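Local coordinates for protein glycoside Hydrolase (Bacteroides plebeius, PDB 5T3B) that probably hydrolyses glycosidic bonds in a polysaccharide, as a member of glycoside hydrolase family 50, a family whose characterised enzymes are largely beta-agarases, at residues A58-L63 / S364-E369; I43-A48 / Q412-F417; W148-Q153 / N177-S182; K154-I159 / F438-D443. All coordinates share one frame; numbering follows the deposited sequence.

Contact 1 (A58-L63 / S364-E369). With EDO (1,2-ethanediol), chain P; EDO (1,2-ethanediol), chain E.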
loop_
_atom_site.group_PDB
_atom_site.type_symbol
_atom_site.label_atom_id
_atom_site.label_comp_id
_atom_site.label_asym_id
_atom_site.label_seq_id
_atom_site.Cartn_x
_atom_site.Cartn_y
_atom_site.Cartn_z
ATOM N N ALA A 58 7.396 17.292 16.456
ATOM C CA ALA A 58 6.094 16.773 16.163
ATOM C C ALA A 58 5.480 16.036 17.347
ATOM O O ALA A 58 6.087 15.100 17.877
ATOM C CB ALA A 58 6.142 15.831 14.961
ATOM N N LYS A 59 4.276 16.460 17.708
ATOM C CA LYS A 59 3.514 15.716 18.700
ATOM C C LYS A 59 3.202 14.354 18.175
ATOM O O LYS A 59 2.714 14.180 17.033
ATOM C CB LYS A 59 2.246 16.433 19.115
ATOM C CG LYS A 59 2.371 17.488 20.163
ATOM C CD LYS A 59 0.916 17.851 20.602
ATOM C CE LYS A 59 0.934 18.761 21.725
ATOM N NZ LYS A 59 -0.468 19.208 21.788
ATOM N N THR A 60 3.460 13.339 18.972
ATOM C CA THR A 60 3.366 11.946 18.511
ATOM C C THR A 60 2.669 11.094 19.569
ATOM O O THR A 60 2.901 11.251 20.782
ATOM C CB THR A 60 4.814 11.465 18.231
ATOM O OG1 THR A 60 5.413 12.324 17.279
ATOM C CG2 THR A 60 4.926 10.120 17.718
ATOM N N ARG A 61 1.897 10.134 19.082
ATOM C CA ARG A 61 1.143 9.175 19.854
ATOM C C ARG A 61 1.846 7.843 19.753
ATOM O O ARG A 61 1.911 7.260 18.658
ATOM C CB ARG A 61 -0.311 9.080 19.343
ATOM C CG ARG A 61 -1.144 8.092 20.148
ATOM C CD ARG A 61 -2.624 8.219 19.832
ATOM N NE ARG A 61 -2.933 7.840 18.451
ATOM C CZ ARG A 61 -4.155 7.640 17.975
ATOM N NH1 ARG A 61 -5.206 7.632 18.787
ATOM N NH2 ARG A 61 -4.301 7.385 16.696
ATOM N N ILE A 62 2.286 7.288 20.890
ATOM C CA ILE A 62 2.864 5.982 20.905
ATOM C C ILE A 62 2.047 5.017 21.809
ATOM O O ILE A 62 1.318 5.446 22.709
ATOM C CB ILE A 62 4.367 5.963 21.295
ATOM C CG1 ILE A 62 4.619 6.500 22.701
ATOM C CG2 ILE A 62 5.194 6.730 20.291
ATOM C CD1 ILE A 62 6.032 6.221 23.216
ATOM N N LEU A 63 2.236 3.727 21.587
ATOM C CA LEU A 63 1.400 2.705 22.207
ATOM C C LEU A 63 1.400 2.730 23.749
ATOM O O LEU A 63 0.305 2.635 24.338
ATOM C CB LEU A 63 1.726 1.349 21.656
ATOM C CG LEU A 63 0.782 0.231 22.047
ATOM C CD1 LEU A 63 -0.648 0.450 21.555
ATOM C CD2 LEU A 63 1.313 -1.103 21.538
ATOM N N SER A 364 4.345 12.106 3.095
ATOM C CA SER A 364 4.386 13.553 3.301
ATOM C C SER A 364 3.524 14.055 4.397
ATOM O O SER A 364 3.346 15.290 4.534
ATOM C CB SER A 364 4.173 14.325 2.006
ATOM O OG SER A 364 5.154 13.894 1.026
ATOM N N LYS A 365 2.988 13.134 5.213
ATOM C CA LYS A 365 2.177 13.470 6.389
ATOM C C LYS A 365 2.711 12.771 7.604
ATOM O O LYS A 365 3.081 11.584 7.569
ATOM C CB LYS A 365 0.709 13.103 6.196
ATOM C CG LYS A 365 -0.010 13.912 5.130
ATOM C CD LYS A 365 -0.214 15.395 5.419
ATOM C CE LYS A 365 -0.663 16.103 4.144
ATOM N NZ LYS A 365 0.406 16.128 3.101
ATOM N N TRP A 366 2.801 13.500 8.699
ATOM C CA TRP A 366 3.203 12.878 9.938
ATOM C C TRP A 366 2.096 11.956 10.451
ATOM O O TRP A 366 2.364 10.880 11.014
ATOM C CB TRP A 366 3.616 13.953 10.976
ATOM C CG TRP A 366 4.155 13.355 12.230
ATOM C CD1 TRP A 366 3.599 13.389 13.483
ATOM C CD2 TRP A 366 5.386 12.628 12.351
ATOM N NE1 TRP A 366 4.416 12.751 14.370
ATOM C CE2 TRP A 366 5.508 12.245 13.691
ATOM C CE3 TRP A 366 6.386 12.287 11.452
ATOM C CZ2 TRP A 366 6.623 11.544 14.156
ATOM C CZ3 TRP A 366 7.443 11.562 11.903
ATOM C CH2 TRP A 366 7.565 11.215 13.243
ATOM N N SER A 367 0.845 12.435 10.363
ATOM C CA SER A 367 -0.302 11.709 10.883
ATOM C C SER A 367 -1.250 11.354 9.731
ATOM O O SER A 367 -1.558 12.201 8.879
ATOM C CB SER A 367 -1.046 12.567 11.879
ATOM O OG SER A 367 -0.218 13.049 12.902
ATOM N N PRO A 368 -1.780 10.120 9.718
ATOM C CA PRO A 368 -2.895 9.844 8.818
ATOM C C PRO A 368 -4.027 10.843 9.002
ATOM O O PRO A 368 -4.293 11.230 10.135
ATOM C CB PRO A 368 -3.295 8.442 9.235
ATOM C CG PRO A 368 -2.090 7.869 9.803
ATOM C CD PRO A 368 -1.447 8.958 10.536
ATOM N N GLU A 369 -4.629 11.300 7.905
ATOM C CA GLU A 369 -5.586 12.397 7.993
ATOM C C GLU A 369 -6.991 11.809 8.091
ATOM O O GLU A 369 -7.532 11.362 7.099
ATOM C CB GLU A 369 -5.433 13.251 6.746
ATOM C CG GLU A 369 -4.073 13.918 6.629
ATOM C CD GLU A 369 -3.738 14.298 5.222
ATOM O OE1 GLU A 369 -3.483 13.374 4.391
ATOM O OE2 GLU A 369 -3.773 15.502 4.940
HETATM C C1 EDO P . -1.790 14.916 16.097
HETATM O O1 EDO P . -2.109 14.296 14.833
HETATM C C2 EDO P . -0.393 14.516 16.493
HETATM O O2 EDO P . -0.222 13.579 17.630
HETATM C C1 EDO E . 0.552 15.535 -1.314
HETATM O O1 EDO E . 0.636 15.824 0.104
HETATM C C2 EDO E . 1.886 14.949 -1.824
HETATM O O2 EDO E . 1.866 13.570 -1.331
#

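Contact 2 (I43-A48 / Q412-F417)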
loop_
_atom_site.group_PDB
_atom_site.type_symbol
_atom_site.label_atom_id
_atom_site.label_comp_id
_atom_site.label_asym_id
_atom_site.label_seq_id
_atom_site.Cartn_x
_atom_site.Cartn_y
_atom_site.Cartn_z
ATOM N N ILE A 43 4.210 12.603 23.220
ATOM C CA ILE A 43 5.651 12.873 23.186
ATOM C C ILE A 43 6.013 13.735 22.003
ATOM O O ILE A 43 5.212 13.907 21.073
ATOM C CB ILE A 43 6.482 11.542 23.235
ATOM C CG1 ILE A 43 6.260 10.682 22.002
ATOM C CG2 ILE A 43 6.198 10.742 24.488
ATOM C CD1 ILE A 43 7.359 9.662 21.747
ATOM N N ILE A 44 7.250 14.198 21.999
ATOM C CA ILE A 44 7.797 14.924 20.889
ATOM C C ILE A 44 8.784 13.991 20.124
ATOM O O ILE A 44 9.633 13.362 20.733
ATOM C CB ILE A 44 8.554 16.154 21.319
ATOM C CG1 ILE A 44 7.561 17.176 21.836
ATOM C CG2 ILE A 44 9.391 16.753 20.181
ATOM C CD1 ILE A 44 6.460 17.701 20.881
ATOM N N VAL A 45 8.591 13.929 18.803
ATOM C CA VAL A 45 9.539 13.273 17.918
ATOM C C VAL A 45 9.991 14.310 16.904
ATOM O O VAL A 45 9.173 15.019 16.306
ATOM C CB VAL A 45 8.946 12.059 17.194
ATOM C CG1 VAL A 45 9.891 11.534 16.156
ATOM C CG2 VAL A 45 8.572 10.993 18.204
ATOM N N GLU A 46 11.291 14.456 16.770
ATOM C CA GLU A 46 11.837 15.346 15.762
ATOM C C GLU A 46 11.860 14.686 14.380
ATOM O O GLU A 46 12.256 13.538 14.250
ATOM C CB GLU A 46 13.267 15.778 16.089
ATOM C CG GLU A 46 13.437 16.654 17.337
ATOM C CD GLU A 46 14.917 17.093 17.356
ATOM O OE1 GLU A 46 15.724 16.264 17.775
ATOM O OE2 GLU A 46 15.254 18.163 16.765
ATOM N N TYR A 47 11.478 15.413 13.338
ATOM C CA TYR A 47 11.655 14.929 11.999
ATOM C C TYR A 47 12.032 16.001 11.004
ATOM O O TYR A 47 11.682 17.167 11.219
ATOM C CB TYR A 47 10.447 14.115 11.496
ATOM C CG TYR A 47 9.247 14.930 11.048
ATOM C CD1 TYR A 47 9.196 15.416 9.749
ATOM C CD2 TYR A 47 8.133 15.099 11.835
ATOM C CE1 TYR A 47 8.065 16.079 9.286
ATOM C CE2 TYR A 47 7.013 15.749 11.347
ATOM C CZ TYR A 47 7.022 16.257 10.088
ATOM O OH TYR A 47 5.887 16.872 9.621
ATOM N N ALA A 48 12.689 15.584 9.929
ATOM C CA ALA A 48 13.068 16.472 8.835
ATOM C C ALA A 48 12.509 15.910 7.557
ATOM O O ALA A 48 12.436 14.687 7.378
ATOM C CB ALA A 48 14.596 16.600 8.706
ATOM N N GLN A 412 16.753 4.831 15.352
ATOM C CA GLN A 412 15.855 3.698 15.126
ATOM C C GLN A 412 14.689 3.677 16.112
ATOM O O GLN A 412 13.586 3.323 15.723
ATOM C CB GLN A 412 16.624 2.369 15.173
ATOM C CG GLN A 412 17.732 2.272 14.136
ATOM C CD GLN A 412 17.243 2.506 12.728
ATOM O OE1 GLN A 412 17.773 3.363 11.940
ATOM N NE2 GLN A 412 16.273 1.781 12.394
ATOM N N GLN A 413 14.943 4.057 17.352
ATOM C CA GLN A 413 13.845 4.130 18.315
ATOM C C GLN A 413 12.763 5.088 17.791
ATOM O O GLN A 413 11.588 4.770 17.893
ATOM C CB GLN A 413 14.316 4.564 19.700
ATOM C CG GLN A 413 13.195 4.789 20.665
ATOM C CD GLN A 413 13.689 5.110 22.048
ATOM O OE1 GLN A 413 14.466 6.042 22.243
ATOM N NE2 GLN A 413 13.220 4.351 22.989
ATOM N N ASN A 414 13.154 6.220 17.244
ATOM C CA ASN A 414 12.176 7.176 16.750
ATOM C C ASN A 414 11.509 6.670 15.475
ATOM O O ASN A 414 10.347 7.061 15.224
ATOM C CB ASN A 414 12.785 8.571 16.632
ATOM C CG ASN A 414 12.877 9.253 18.001
ATOM O OD1 ASN A 414 11.901 9.836 18.464
ATOM N ND2 ASN A 414 13.980 9.160 18.622
ATOM N N ARG A 415 12.181 5.854 14.658
ATOM C CA ARG A 415 11.494 5.190 13.585
ATOM C C ARG A 415 10.380 4.325 14.159
ATOM O O ARG A 415 9.288 4.196 13.557
ATOM C CB ARG A 415 12.429 4.357 12.694
ATOM C CG ARG A 415 13.514 5.113 11.966
ATOM C CD ARG A 415 14.410 4.156 11.218
ATOM N NE ARG A 415 13.796 3.704 9.986
ATOM C CZ ARG A 415 14.139 2.570 9.355
ATOM N NH1 ARG A 415 14.933 1.639 9.873
ATOM N NH2 ARG A 415 13.629 2.360 8.160
ATOM N N GLY A 416 10.677 3.667 15.246
ATOM C CA GLY A 416 9.671 2.844 15.936
ATOM C C GLY A 416 8.507 3.669 16.434
ATOM O O GLY A 416 7.334 3.284 16.280
ATOM N N PHE A 417 8.810 4.817 17.066
ATOM C CA PHE A 417 7.756 5.720 17.497
ATOM C C PHE A 417 6.901 6.207 16.329
ATOM O O PHE A 417 5.649 6.259 16.423
ATOM C CB PHE A 417 8.307 6.916 18.243
ATOM C CG PHE A 417 9.040 6.627 19.559
ATOM C CD1 PHE A 417 8.865 5.482 20.294
ATOM C CD2 PHE A 417 9.912 7.579 20.052
ATOM C CE1 PHE A 417 9.507 5.262 21.502
ATOM C CE2 PHE A 417 10.555 7.398 21.275
ATOM C CZ PHE A 417 10.368 6.234 21.986
HETATM O O HOH W 1 11.726 11.445 20.467
HETATM O O HOH W 2 13.141 12.923 18.456
#

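Contact 3 (W148-Q153 / N177-S182)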
loop_
_atom_site.group_PDB
_atom_site.type_symbol
_atom_site.label_atom_id
_atom_site.label_comp_id
_atom_site.label_asym_id
_atom_site.label_seq_id
_atom_site.Cartn_x
_atom_site.Cartn_y
_atom_site.Cartn_z
ATOM N N TRP A 148 16.334 -18.602 2.596
ATOM C CA TRP A 148 16.004 -17.197 2.730
ATOM C C TRP A 148 14.492 -16.975 2.949
ATOM O O TRP A 148 14.092 -16.282 3.875
ATOM C CB TRP A 148 16.545 -16.435 1.546
ATOM C CG TRP A 148 16.071 -15.007 1.438
ATOM C CD1 TRP A 148 16.376 -13.964 2.267
ATOM C CD2 TRP A 148 15.206 -14.443 0.440
ATOM N NE1 TRP A 148 15.776 -12.813 1.846
ATOM C CE2 TRP A 148 15.040 -13.087 0.746
ATOM C CE3 TRP A 148 14.540 -14.995 -0.667
ATOM C CZ2 TRP A 148 14.259 -12.255 -0.062
ATOM C CZ3 TRP A 148 13.748 -14.188 -1.459
ATOM C CH2 TRP A 148 13.596 -12.854 -1.122
ATOM N N VAL A 149 13.674 -17.622 2.138
ATOM C CA VAL A 149 12.220 -17.456 2.310
ATOM C C VAL A 149 11.779 -18.019 3.650
ATOM O O VAL A 149 11.004 -17.410 4.394
ATOM C CB VAL A 149 11.365 -17.981 1.157
ATOM C CG1 VAL A 149 9.926 -17.607 1.429
ATOM C CG2 VAL A 149 11.846 -17.445 -0.177
ATOM N N ALA A 150 12.290 -19.212 3.990
ATOM C CA ALA A 150 11.845 -19.852 5.231
ATOM C C ALA A 150 12.226 -19.053 6.457
ATOM O O ALA A 150 11.425 -18.851 7.398
ATOM C CB ALA A 150 12.419 -21.246 5.271
ATOM N N LYS A 151 13.500 -18.639 6.496
ATOM C CA LYS A 151 13.921 -17.851 7.611
ATOM C C LYS A 151 13.181 -16.545 7.705
ATOM O O LYS A 151 12.873 -16.070 8.801
ATOM C CB LYS A 151 15.419 -17.587 7.525
ATOM C CG LYS A 151 16.301 -18.752 7.958
ATOM C CD LYS A 151 17.792 -18.507 7.599
ATOM C CE LYS A 151 18.678 -19.485 8.350
ATOM N NZ LYS A 151 20.015 -19.571 7.691
ATOM N N SER A 152 12.950 -15.969 6.530
ATOM C CA SER A 152 12.197 -14.713 6.539
ATOM C C SER A 152 10.761 -14.837 6.990
ATOM O O SER A 152 10.253 -13.978 7.741
ATOM C CB SER A 152 12.256 -14.094 5.150
ATOM O OG SER A 152 13.579 -13.780 4.751
ATOM N N GLN A 153 10.086 -15.899 6.546
ATOM C CA GLN A 153 8.699 -16.100 6.993
ATOM C C GLN A 153 8.649 -16.180 8.493
ATOM O O GLN A 153 7.778 -15.562 9.129
ATOM C CB GLN A 153 8.116 -17.343 6.350
ATOM C CG GLN A 153 6.628 -17.505 6.588
ATOM C CD GLN A 153 6.267 -18.102 7.917
ATOM O OE1 GLN A 153 7.034 -18.798 8.523
ATOM N NE2 GLN A 153 5.080 -17.823 8.362
ATOM N N ASN A 177 6.648 -17.849 -4.213
ATOM C CA ASN A 177 5.647 -18.708 -4.797
ATOM C C ASN A 177 6.013 -20.176 -4.644
ATOM O O ASN A 177 5.202 -21.009 -4.245
ATOM C CB ASN A 177 5.419 -18.280 -6.255
ATOM C CG ASN A 177 4.158 -18.854 -6.854
ATOM O OD1 ASN A 177 4.153 -19.952 -7.410
ATOM N ND2 ASN A 177 3.105 -18.090 -6.779
ATOM N N ASP A 178 7.274 -20.484 -4.921
ATOM C CA ASP A 178 7.779 -21.866 -4.799
ATOM C C ASP A 178 7.699 -22.303 -3.329
ATOM O O ASP A 178 7.277 -23.447 -2.996
ATOM C CB ASP A 178 9.247 -21.950 -5.246
ATOM C CG ASP A 178 9.435 -21.874 -6.753
ATOM O OD1 ASP A 178 8.458 -22.026 -7.499
ATOM O OD2 ASP A 178 10.591 -21.662 -7.173
ATOM N N TYR A 179 8.132 -21.444 -2.416
ATOM C CA TYR A 179 8.096 -21.751 -1.002
ATOM C C TYR A 179 6.681 -22.053 -0.505
ATOM O O TYR A 179 6.444 -23.012 0.204
ATOM C CB TYR A 179 8.752 -20.636 -0.185
ATOM C CG TYR A 179 8.531 -20.744 1.298
ATOM C CD1 TYR A 179 9.387 -21.471 2.114
ATOM C CD2 TYR A 179 7.436 -20.116 1.859
ATOM C CE1 TYR A 179 9.070 -21.533 3.509
ATOM C CE2 TYR A 179 7.125 -20.135 3.178
ATOM C CZ TYR A 179 7.923 -20.824 3.992
ATOM O OH TYR A 179 7.600 -20.915 5.366
ATOM N N ASN A 180 5.737 -21.220 -0.881
ATOM C CA ASN A 180 4.391 -21.390 -0.392
ATOM C C ASN A 180 3.724 -22.647 -0.869
ATOM O O ASN A 180 2.900 -23.197 -0.160
ATOM C CB ASN A 180 3.541 -20.176 -0.781
ATOM C CG ASN A 180 3.826 -18.948 0.014
ATOM O OD1 ASN A 180 4.433 -18.999 1.091
ATOM N ND2 ASN A 180 3.408 -17.811 -0.496
ATOM N N LYS A 181 4.143 -23.143 -2.018
ATOM C CA LYS A 181 3.553 -24.385 -2.535
ATOM C C LYS A 181 3.853 -25.567 -1.650
ATOM O O LYS A 181 3.018 -26.460 -1.493
ATOM C CB LYS A 181 4.039 -24.681 -3.939
ATOM C CG LYS A 181 3.366 -23.849 -4.981
ATOM C CD LYS A 181 4.056 -24.214 -6.282
ATOM C CE LYS A 181 3.517 -23.611 -7.482
ATOM N NZ LYS A 181 4.529 -23.906 -8.518
ATOM N N SER A 182 5.039 -25.603 -1.032
ATOM C CA SER A 182 5.343 -26.775 -0.166
ATOM C C SER A 182 5.286 -26.548 1.305
ATOM O O SER A 182 5.266 -27.511 2.096
ATOM C CB SER A 182 6.621 -27.446 -0.538
ATOM O OG SER A 182 7.582 -26.455 -0.461
HETATM O O HOH W 3 9.358 -20.512 8.191
#

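Contact 4 (K154-I159 / F438-D443)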
loop_
_atom_site.group_PDB
_atom_site.type_symbol
_atom_site.label_atom_id
_atom_site.label_comp_id
_atom_site.label_asym_id
_atom_site.label_seq_id
_atom_site.Cartn_x
_atom_site.Cartn_y
_atom_site.Cartn_z
ATOM N N LYS A 154 9.605 -16.866 9.120
ATOM C CA LYS A 154 9.625 -16.993 10.558
ATOM C C LYS A 154 9.959 -15.660 11.250
ATOM O O LYS A 154 9.289 -15.202 12.139
ATOM C CB LYS A 154 10.619 -18.095 10.954
ATOM C CG LYS A 154 10.685 -18.306 12.443
ATOM C CD LYS A 154 11.605 -19.548 12.712
ATOM C CE LYS A 154 12.422 -19.421 13.975
ATOM N NZ LYS A 154 11.679 -19.153 15.194
ATOM N N GLN A 155 10.995 -15.015 10.746
ATOM C CA GLN A 155 11.465 -13.725 11.248
ATOM C C GLN A 155 10.290 -12.690 11.225
ATOM O O GLN A 155 10.065 -11.973 12.198
ATOM C CB GLN A 155 12.650 -13.246 10.388
ATOM C CG GLN A 155 13.201 -11.891 10.640
ATOM C CD GLN A 155 14.335 -11.596 9.665
ATOM O OE1 GLN A 155 14.093 -11.521 8.471
ATOM N NE2 GLN A 155 15.561 -11.502 10.140
ATOM N N PHE A 156 9.615 -12.647 10.089
ATOM C CA PHE A 156 8.552 -11.708 9.924
ATOM C C PHE A 156 7.371 -12.061 10.834
ATOM O O PHE A 156 6.814 -11.167 11.478
ATOM C CB PHE A 156 8.072 -11.657 8.459
ATOM C CG PHE A 156 9.010 -11.105 7.459
ATOM C CD1 PHE A 156 10.220 -10.531 7.770
ATOM C CD2 PHE A 156 8.735 -11.245 6.160
ATOM C CE1 PHE A 156 11.044 -10.049 6.807
ATOM C CE2 PHE A 156 9.556 -10.744 5.167
ATOM C CZ PHE A 156 10.717 -10.137 5.509
ATOM N N SER A 157 6.964 -13.349 10.872
ATOM C CA SER A 157 5.869 -13.698 11.737
ATOM C C SER A 157 6.062 -13.354 13.194
ATOM O O SER A 157 5.118 -12.986 13.894
ATOM C CB SER A 157 5.500 -15.196 11.589
ATOM O OG SER A 157 6.480 -16.001 12.166
ATOM N N GLU A 158 7.278 -13.473 13.641
ATOM C CA GLU A 158 7.590 -13.142 15.043
ATOM C C GLU A 158 7.389 -11.674 15.363
ATOM O O GLU A 158 7.200 -11.331 16.544
ATOM C CB GLU A 158 9.044 -13.555 15.376
ATOM C CG GLU A 158 9.204 -15.060 15.416
ATOM C CD GLU A 158 10.689 -15.496 15.370
ATOM O OE1 GLU A 158 11.601 -14.635 15.060
ATOM O OE2 GLU A 158 10.947 -16.680 15.614
ATOM N N ILE A 159 7.467 -10.812 14.335
ATOM C CA ILE A 159 7.299 -9.368 14.448
ATOM C C ILE A 159 5.841 -9.007 14.023
ATOM O O ILE A 159 5.461 -7.852 14.038
ATOM C CB ILE A 159 8.353 -8.618 13.503
ATOM C CG1 ILE A 159 9.807 -8.947 13.941
ATOM C CG2 ILE A 159 8.179 -7.048 13.468
ATOM C CD1 ILE A 159 10.767 -8.654 12.771
ATOM N N PHE A 438 7.355 0.054 3.825
ATOM C CA PHE A 438 8.269 0.148 2.729
ATOM C C PHE A 438 9.623 0.485 3.301
ATOM O O PHE A 438 9.812 1.604 3.778
ATOM C CB PHE A 438 7.796 1.215 1.732
ATOM C CG PHE A 438 8.640 1.358 0.508
ATOM C CD1 PHE A 438 8.364 0.625 -0.626
ATOM C CD2 PHE A 438 9.759 2.164 0.475
ATOM C CE1 PHE A 438 9.147 0.680 -1.758
ATOM C CE2 PHE A 438 10.523 2.266 -0.662
ATOM C CZ PHE A 438 10.224 1.534 -1.767
ATOM N N LYS A 439 10.584 -0.468 3.378
ATOM C CA LYS A 439 10.634 -1.753 2.690
ATOM C C LYS A 439 11.522 -2.704 3.449
ATOM O O LYS A 439 12.017 -2.408 4.521
ATOM C CB LYS A 439 11.041 -1.577 1.221
ATOM C CG LYS A 439 12.426 -1.002 1.040
ATOM C CD LYS A 439 12.790 -0.886 -0.456
ATOM C CE LYS A 439 13.999 -0.047 -0.757
ATOM N NZ LYS A 439 15.261 -0.811 -0.581
ATOM N N TYR A 440 11.695 -3.894 2.841
ATOM C CA TYR A 440 12.476 -4.955 3.468
ATOM C C TYR A 440 13.905 -4.512 3.833
ATOM O O TYR A 440 14.264 -4.576 4.998
ATOM C CB TYR A 440 12.464 -6.145 2.492
ATOM C CG TYR A 440 13.296 -7.333 2.867
ATOM C CD1 TYR A 440 13.235 -7.925 4.127
ATOM C CD2 TYR A 440 14.148 -7.893 1.929
ATOM C CE1 TYR A 440 14.019 -9.006 4.441
ATOM C CE2 TYR A 440 14.928 -9.026 2.230
ATOM C CZ TYR A 440 14.853 -9.542 3.506
ATOM O OH TYR A 440 15.666 -10.623 3.806
ATOM N N LEU A 441 14.680 -4.099 2.825
ATOM C CA LEU A 441 16.074 -3.714 3.022
ATOM C C LEU A 441 16.340 -2.265 2.766
ATOM O O LEU A 441 15.703 -1.632 1.933
ATOM C CB LEU A 441 17.010 -4.472 2.024
ATOM C CG LEU A 441 16.996 -5.958 2.151
ATOM C CD1 LEU A 441 17.714 -6.632 1.050
ATOM C CD2 LEU A 441 17.527 -6.433 3.435
ATOM N N ASP A 442 17.333 -1.771 3.478
ATOM C CA ASP A 442 17.924 -0.493 3.090
ATOM C C ASP A 442 18.390 -0.506 1.648
ATOM O O ASP A 442 18.802 -1.551 1.123
ATOM C CB ASP A 442 19.147 -0.186 3.960
ATOM C CG ASP A 442 18.866 0.305 5.333
ATOM O OD1 ASP A 442 17.730 0.652 5.679
ATOM O OD2 ASP A 442 19.902 0.359 6.060
ATOM N N ASP A 443 18.365 0.665 1.003
ATOM C CA ASP A 443 19.270 0.878 -0.097
ATOM C C ASP A 443 20.680 0.987 0.439
ATOM O O ASP A 443 20.875 1.301 1.596
ATOM C CB ASP A 443 18.903 2.143 -0.891
ATOM C CG ASP A 443 17.572 2.148 -1.570
ATOM O OD1 ASP A 443 16.990 1.097 -1.788
ATOM O OD2 ASP A 443 17.211 3.332 -1.980
HETATM O O HOH W 4 15.277 -12.098 6.085
#

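Contact 1 (A58-L63 / S364-E369)
A58, in the middle of strand 56-60, faces W366 of the loop 364-369, their CA atoms 7.9 Å apart, so side chains rather than paired backbones make the join. A chi1 of -175° puts CG of W366 anti to its backbone N and reaches the indole across to A58 and T60. The CB of A58 sits over the five-membered ring in a CH-pi contact, 3.8 Å from its centroid; so small a side chain lets the ring come close. At the ring edge, W366 NE1 donates to T60 OG1 over 3.1 Å, with a bent angle of 139° at the hydrogen. T60 OG1 donates in turn to A58 O, 2.9 Å away, from above the carbonyl plane. W366 is also stacked with Y47 and H421, between strand 39-48 and helix 412-427. With an alanine here, T60 OG1 would probably lose its indole donor and a gap open above A58. Its hydrogen turned to A58 O, the hydroxyl can accept from the indole, and the pair probably limits the ring's rotation although the bond is bent.

Contact 2 (I43-A48 / Q412-F417)
I43 lays its CD1 over a face of the F417 ring, the two side chains crossing at about a right angle. The methyl lies 4.1 Å from the ring centroid and 27° off its normal, a CH-pi contact. With chi1 at 65°, CG1 of I43 takes the crowded position between backbone N and carbonyl carbon, which carries CD1 across to the phenyl ring. V45 next along that face of the strand is forked, and each branch is used: CG1 and CG2 both lie 3.5 Å from N414 OD1, while CG2 also approaches F417 CB at 4.1 Å. A beta-branched residue thus suits a strand that must fill the space beside a helix. N414 and V45 run past each other in opposite directions, and the amide oxygen finds its polar partners in water: one water donates to N414 OD1 at 2.6 Å and to I44 O at 2.9 Å, tying helix to strand. The amide's other end, ND2, hydrogen-bonds to D411 OD1. Strand 43-48 crosses helix 412-417 at an angle of 109°. On its flank the strand pairs with strand 56-60 through the backbones of I43 and V45, while Y464 of helix 459-469 meets the F417 ring edge-to-face.

Contact 3 (W148-Q153 / N177-S182)
V149 overlaps the ring of Y179, its CG1 methyl lying over one face in a CH-pi contact 3.8 Å from the centroid. The helices that carry the two residues, 145-158 and 169-182, follow each other in the chain around parallel strand 163-165, consistent with neighbouring outer helices of the (beta/alpha)8 barrel expected for family 50. Their short segments cross at -71° with axes 10.1 Å apart, a separation that one large tyrosine can span. The packing is closest at V149 CG1 and Y179 CG, 3.4 Å apart. A chi1 of 169° sets Y179 CG trans to the backbone N and extends the ring along V149 and A150, whose small CB lies 3.8 Å from Y179 CE1. Farther out the phenol oxygen meets the aliphatic part of Q153, with Q153 CB 3.7 Å from Y179 OH, and is hydrogen-bonded to S185 O. A water closes the outer end: it donates to A150 O at 2.8 Å and to Q153 OE1 at 2.9 Å, and only weakly to Y179 OH.

Contact 4 (K154-I159 / F438-D443)
F156 brings its CZ to CD1 of Y440, 3.6 Å away. The planes are 78° apart and the centroids 5.8 Å, an oblique aromatic pair. A chi1 of -68° puts CG of F156 beside its backbone N and anti to the carbonyl carbon, which points CZ at the tyrosine. Y440 reaches across because chi1 of 175° holds its CG opposite the backbone N and extends the ring; its CE1 lies in the plane of F156, at the edge, while L441 CD2 covers one face of the tyrosine. The phenol needs polar company in this buried place: W148 NE1 is hydrogen-bonded to Y440 OH, and a water lies 2.7 Å from Y440 OH, hydrogen-bonded to it, and donates to Q155 OE1. The loop behind is shaped by a cis peptide before K439; K439 NZ donates to L441 O at 2.7 Å and forms a salt bridge with D443 OD1. Trimming F156 to a leucine would probably open a gap beside Y440 CD1 and CE1 and leave the Y440 ring freer to turn. F129 touches both rings. The contact thus joins helix 145-158 to the loop leaving strand 432-437, with I159 resting on helix 459-469 and S157 on helix 76-82.

In the fold
The four contacts form two groups. Contacts 1 and 2, centres 10 Å apart, share the antiparallel pair of strands 39-48 and 56-60, joined by probable hydrogen bonds between their backbones. Contacts 3 and 4, centres 14 Å apart, share helix 145-158 and are linked through W148 and Y440. Between the groups, contacts 2 and 4 come nearest, with about 5 Å between closest atoms; contacts 1 and 3 lie 34 Å apart by centres. Along the chain, contact 2 encloses contact 1, which encloses contact 3, whereas contact 4 crosses all three. Contacts 1, 2 and 4 fasten early segments to late ones, while contact 3 joins two consecutive helices, consistent with a closed barrel.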